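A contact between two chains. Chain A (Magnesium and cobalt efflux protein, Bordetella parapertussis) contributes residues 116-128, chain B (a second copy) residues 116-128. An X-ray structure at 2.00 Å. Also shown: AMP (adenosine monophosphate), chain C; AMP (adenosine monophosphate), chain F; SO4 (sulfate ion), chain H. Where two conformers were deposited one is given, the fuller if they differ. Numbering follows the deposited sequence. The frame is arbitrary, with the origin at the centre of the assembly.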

# COMPACT_ATOMS: atom_id res chain seq x y z
N THR A 116 6.04 -7.49 6.57
CA THR A 116 6.37 -6.41 5.64
C THR A 116 7.44 -5.50 6.19
O THR A 116 7.72 -5.50 7.38
CB THR A 116 5.14 -5.54 5.35
OG1 THR A 116 4.76 -4.86 6.55
CG2 THR A 116 3.98 -6.38 4.80
N MSE A 117 8.01 -4.65 5.34
CA MSE A 117 8.99 -3.66 5.76
C MSE A 117 8.43 -2.71 6.83
O MSE A 117 9.12 -2.34 7.76
CB MSE A 117 9.48 -2.87 4.55
CG MSE A 117 10.72 -2.05 4.81
SE MSE A 117 11.35 -1.11 3.22
CE MSE A 117 9.85 0.12 2.96
N GLU A 118 7.18 -2.30 6.65
CA GLU A 118 6.47 -1.50 7.62
C GLU A 118 6.48 -2.14 9.03
O GLU A 118 6.68 -1.44 10.01
CB GLU A 118 5.01 -1.30 7.17
CG GLU A 118 4.06 -0.69 8.28
CD GLU A 118 2.62 -0.43 7.75
OE1 GLU A 118 1.63 -0.91 8.36
OE2 GLU A 118 2.48 0.24 6.72
N ASP A 119 6.22 -3.45 9.11
CA ASP A 119 6.24 -4.17 10.39
C ASP A 119 7.59 -4.08 11.03
O ASP A 119 7.69 -3.83 12.22
CB ASP A 119 5.88 -5.67 10.26
CG ASP A 119 4.50 -5.91 9.75
OD1 ASP A 119 3.59 -5.20 10.19
OD2 ASP A 119 4.32 -6.81 8.88
N VAL A 120 8.64 -4.29 10.24
CA VAL A 120 10.01 -4.23 10.71
C VAL A 120 10.36 -2.83 11.27
O VAL A 120 10.87 -2.70 12.37
CB VAL A 120 10.98 -4.61 9.55
CG1 VAL A 120 12.46 -4.37 9.97
CG2 VAL A 120 10.75 -6.06 9.11
N LEU A 121 10.05 -1.79 10.51
CA LEU A 121 10.27 -0.41 10.94
C LEU A 121 9.49 -0.03 12.23
O LEU A 121 10.02 0.60 13.16
CB LEU A 121 9.90 0.53 9.78
CG LEU A 121 10.75 0.45 8.51
CD1 LEU A 121 10.15 1.28 7.34
CD2 LEU A 121 12.14 0.89 8.79
N GLU A 122 8.22 -0.43 12.28
CA GLU A 122 7.39 -0.18 13.46
C GLU A 122 8.02 -0.78 14.70
O GLU A 122 8.10 -0.10 15.71
CB GLU A 122 5.98 -0.71 13.26
CG GLU A 122 5.19 0.22 12.40
CD GLU A 122 3.76 -0.24 12.12
OE1 GLU A 122 3.51 -1.47 12.20
OE2 GLU A 122 2.90 0.61 11.78
N GLN A 123 8.49 -2.03 14.60
CA GLN A 123 9.18 -2.67 15.72
C GLN A 123 10.42 -1.92 16.11
O GLN A 123 10.65 -1.67 17.30
CB GLN A 123 9.57 -4.13 15.43
CG GLN A 123 10.27 -4.88 16.61
CD GLN A 123 9.39 -4.94 17.86
OE1 GLN A 123 9.88 -4.85 18.98
NE2 GLN A 123 8.07 -5.04 17.67
N ILE A 124 11.22 -1.52 15.14
CA ILE A 124 12.45 -0.77 15.48
C ILE A 124 12.16 0.56 16.13
O ILE A 124 12.85 0.98 17.07
CB ILE A 124 13.36 -0.58 14.26
CG1 ILE A 124 13.77 -1.94 13.71
CG2 ILE A 124 14.53 0.27 14.63
CD1 ILE A 124 14.47 -1.91 12.37
N VAL A 125 11.13 1.26 15.66
CA VAL A 125 10.73 2.52 16.31
C VAL A 125 10.21 2.29 17.73
O VAL A 125 10.50 3.08 18.61
CB VAL A 125 9.70 3.32 15.49
CG1 VAL A 125 9.22 4.53 16.27
CG2 VAL A 125 10.31 3.71 14.15
N GLY A 126 9.44 1.23 17.95
CA GLY A 126 8.99 0.92 19.31
C GLY A 126 10.11 0.52 20.28
O GLY A 126 9.95 0.61 21.50
N ASP A 127 11.25 0.05 19.75
CA ASP A 127 12.40 -0.34 20.60
C ASP A 127 13.38 0.82 20.88
O ASP A 127 14.45 0.60 21.42
CB ASP A 127 13.16 -1.53 19.97
CG ASP A 127 12.34 -2.81 19.98
OD1 ASP A 127 11.39 -2.90 20.79
OD2 ASP A 127 12.63 -3.73 19.16
N ILE A 128 13.00 2.05 20.52
CA ILE A 128 13.83 3.24 20.79
C ILE A 128 13.82 3.57 22.29
O ILE A 128 12.75 3.64 22.91
CB ILE A 128 13.37 4.49 19.98
CG1 ILE A 128 13.65 4.28 18.48
CG2 ILE A 128 14.06 5.78 20.47
CD1 ILE A 128 13.27 5.48 17.62
N THR B 116 3.81 9.93 3.43
CA THR B 116 3.18 8.69 3.90
C THR B 116 3.82 8.16 5.18
O THR B 116 4.91 8.58 5.56
CB THR B 116 3.22 7.54 2.84
OG1 THR B 116 4.54 6.99 2.74
CG2 THR B 116 2.69 7.99 1.44
N MSE B 117 3.10 7.25 5.84
CA MSE B 117 3.60 6.65 7.09
C MSE B 117 4.93 5.96 6.90
O MSE B 117 5.77 5.99 7.78
CB MSE B 117 2.60 5.66 7.70
CG MSE B 117 2.94 5.36 9.22
SE MSE B 117 1.53 4.22 9.96
CE MSE B 117 2.21 2.54 9.19
N GLU B 118 5.10 5.32 5.74
CA GLU B 118 6.37 4.68 5.40
C GLU B 118 7.53 5.65 5.40
O GLU B 118 8.57 5.33 5.98
CB GLU B 118 6.27 3.96 4.05
CG GLU B 118 7.52 3.13 3.63
CD GLU B 118 7.41 2.65 2.13
OE1 GLU B 118 6.44 1.91 1.83
OE2 GLU B 118 8.25 3.03 1.26
N ASP B 119 7.34 6.82 4.78
CA ASP B 119 8.38 7.87 4.78
C ASP B 119 8.74 8.28 6.21
O ASP B 119 9.89 8.51 6.53
CB ASP B 119 7.93 9.14 4.04
CG ASP B 119 7.62 8.91 2.56
OD1 ASP B 119 8.37 8.16 1.90
OD2 ASP B 119 6.59 9.47 2.08
N VAL B 120 7.74 8.44 7.07
CA VAL B 120 7.99 8.84 8.45
C VAL B 120 8.82 7.75 9.17
O VAL B 120 9.80 8.05 9.82
CB VAL B 120 6.64 9.09 9.17
CG1 VAL B 120 6.85 9.40 10.66
CG2 VAL B 120 5.83 10.22 8.47
N LEU B 121 8.41 6.49 9.02
CA LEU B 121 9.05 5.36 9.71
C LEU B 121 10.49 5.24 9.26
O LEU B 121 11.38 5.10 10.07
CB LEU B 121 8.31 4.07 9.42
CG LEU B 121 7.02 3.85 10.19
CD1 LEU B 121 6.25 2.65 9.55
CD2 LEU B 121 7.34 3.62 11.64
N GLU B 122 10.72 5.35 7.96
CA GLU B 122 12.06 5.26 7.41
C GLU B 122 13.00 6.34 7.95
O GLU B 122 14.12 6.05 8.32
CB GLU B 122 12.01 5.34 5.90
CG GLU B 122 11.45 4.09 5.30
CD GLU B 122 11.67 4.00 3.82
OE1 GLU B 122 11.48 5.04 3.14
OE2 GLU B 122 12.02 2.89 3.34
N GLN B 123 12.52 7.58 8.02
CA GLN B 123 13.37 8.64 8.51
C GLN B 123 13.67 8.48 9.97
O GLN B 123 14.82 8.65 10.37
CB GLN B 123 12.73 9.99 8.28
CG GLN B 123 13.53 11.13 8.84
CD GLN B 123 14.83 11.31 8.11
OE1 GLN B 123 14.88 11.23 6.89
NE2 GLN B 123 15.89 11.53 8.85
N ILE B 124 12.63 8.17 10.77
CA ILE B 124 12.81 7.93 12.20
C ILE B 124 13.84 6.81 12.44
O ILE B 124 14.74 6.99 13.24
CB ILE B 124 11.48 7.64 12.97
CG1 ILE B 124 10.54 8.85 12.93
CG2 ILE B 124 11.77 7.19 14.44
CD1 ILE B 124 9.14 8.63 13.56
N VAL B 125 13.71 5.67 11.76
CA VAL B 125 14.70 4.60 11.89
C VAL B 125 16.08 5.01 11.36
O VAL B 125 17.08 4.70 11.98
CB VAL B 125 14.27 3.32 11.16
CG1 VAL B 125 15.43 2.35 11.05
CG2 VAL B 125 13.09 2.70 11.89
N GLY B 126 16.13 5.69 10.22
CA GLY B 126 17.38 6.29 9.73
C GLY B 126 18.11 7.22 10.70
O GLY B 126 19.34 7.36 10.62
N ASP B 127 17.38 7.85 11.63
CA ASP B 127 17.99 8.71 12.65
C ASP B 127 18.36 7.99 13.96
O ASP B 127 18.79 8.65 14.90
CB ASP B 127 17.06 9.88 12.99
CG ASP B 127 17.00 10.91 11.90
OD1 ASP B 127 17.93 10.93 11.05
OD2 ASP B 127 16.03 11.70 11.89
N ILE B 128 18.20 6.67 14.00
CA ILE B 128 18.52 5.87 15.20
C ILE B 128 19.59 4.82 14.90
O ILE B 128 20.60 5.12 14.25
CB ILE B 128 17.26 5.20 15.86
CG1 ILE B 128 16.88 3.86 15.22
CG2 ILE B 128 16.06 6.12 15.81
CD1 ILE B 128 16.06 3.00 16.17
P AMP C . -1.18 -2.87 3.72
O1P AMP C . -0.65 -3.59 2.50
O2P AMP C . -0.92 -1.37 3.74
O3P AMP C . -2.58 -3.21 4.16
O5' AMP C . -0.23 -3.38 4.91
C5' AMP C . -0.52 -3.03 6.28
C4' AMP C . -0.03 -4.11 7.24
O4' AMP C . -0.98 -5.20 7.30
C3' AMP C . 1.32 -4.70 6.81
O3' AMP C . 2.46 -3.99 7.31
C2' AMP C . 1.20 -6.11 7.36
O2' AMP C . 1.45 -6.08 8.76
C1' AMP C . -0.28 -6.45 7.19
N9 AMP C . -0.64 -7.06 5.90
C8 AMP C . -0.31 -6.68 4.62
N7 AMP C . -0.90 -7.50 3.71
C5 AMP C . -1.65 -8.41 4.40
C6 AMP C . -2.53 -9.59 4.09
N6 AMP C . -2.79 -9.98 2.82
N1 AMP C . -3.08 -10.26 5.14
C2 AMP C . -2.87 -9.88 6.43
N3 AMP C . -2.10 -8.83 6.79
C4 AMP C . -1.46 -8.10 5.84
P AMP F . 3.34 3.34 -2.15
O1P AMP F . 1.93 3.80 -1.98
O2P AMP F . 3.67 2.04 -1.50
O3P AMP F . 3.80 3.42 -3.57
O5' AMP F . 4.31 4.40 -1.45
C5' AMP F . 5.72 4.23 -1.59
C4' AMP F . 6.33 5.60 -1.55
O4' AMP F . 6.11 6.39 -2.73
C3' AMP F . 5.67 6.40 -0.42
O3' AMP F . 6.18 6.03 0.86
C2' AMP F . 6.05 7.77 -0.85
O2' AMP F . 7.51 7.79 -0.67
C1' AMP F . 5.68 7.70 -2.34
N9 AMP F . 4.27 7.87 -2.85
C8 AMP F . 3.10 7.24 -2.52
N7 AMP F . 2.06 7.67 -3.29
C5 AMP F . 2.58 8.57 -4.17
C6 AMP F . 2.07 9.38 -5.29
N6 AMP F . 0.78 9.35 -5.60
N1 AMP F . 2.93 10.20 -5.93
C2 AMP F . 4.24 10.24 -5.63
N3 AMP F . 4.78 9.49 -4.66
C4 AMP F . 4.00 8.67 -3.89
S SO4 H . 2.33 4.00 4.02
O1 SO4 H . 1.63 2.72 4.00
O2 SO4 H . 3.14 4.13 5.17
O3 SO4 H . 3.13 4.10 2.78
O4 SO4 H . 1.36 5.06 3.95

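Two copies of the same helix, residues 117-126 of each chain, pack with their N-to-C directions 46° apart and their axes 9.5 Å apart at closest approach; like residues face like, and no hydrogen bond joins the two stretches. Along chain B, T116(B) stands at the N-cap position, out of reach of chain A. Its OG1 hydrogen-bonds AMP (chain F) O3' at 2.7 Å, and its N donates to D119(B) OD2 at 3.1 Å, tying the start of the helix to its first turn. M117(B), a selenomethionine, points toward chain A and ends against two acidic side chains: its CE lies 3.3 Å from E118(A) CD and 3.3 Å from E122(A) OE2. The relation is repeated with the chains exchanged, M117(A) CE lying 3.6 Å from E118(B) CD and 3.5 Å from E122(B) OE2. The CA-to-CB bond of E118(B) runs sideways; its backbone N makes a very short hydrogen bond, 2.4 Å, to O2 of the sulfate, probably an ion from the crystallisation liquor. The CA-to-CB bond of D119(B) points away from chain A, and its OD1 accepts from AMP (chain F) O2' at 2.7 Å and from O3' of the same AMP at 3.2 Å.

L121(B) and L121(A) bury most in the contact, 77 Å² each. The side chain of L121(B) sits as a knob among E118(A), L121(A), E122(A) and V125(A), and the two leucines approach so closely that L121(B) CB is 3.9 Å from L121(A) CB, with their CA atoms 6.0 Å apart. At E122(B) the aliphatic part of an acidic side chain joins the apolar packing: CG lies 3.7 Å from L121(A) CD1. Q123(B) is out of reach of chain A, and its NE2 donates to D127(B) OD2 at 3.0 Å, a bond within chain B that spans the end of the helix.

From I124(B) onward the contact is made by branched aliphatic side chains. I124(B) CG2 meets V125(A) CG2 at 3.8 Å and I128(A) CD1 at 3.9 Å. V125(B) packs against three residues, its CG2 lying closest: 3.7 Å from L121(A) CD2, 3.7 Å from V125(A) CG2 and 3.9 Å from I124(A) CG2. G126(B) has no side chain to offer and makes no contact. The CA-to-CB bond of I128(B) points toward chain A, with CD1 3.5 Å from I124(A) CG2 and CG2 3.4 Å from I128(A) CD1. Its chi1 is p and that of I128(A) is m, so the two copies differ here.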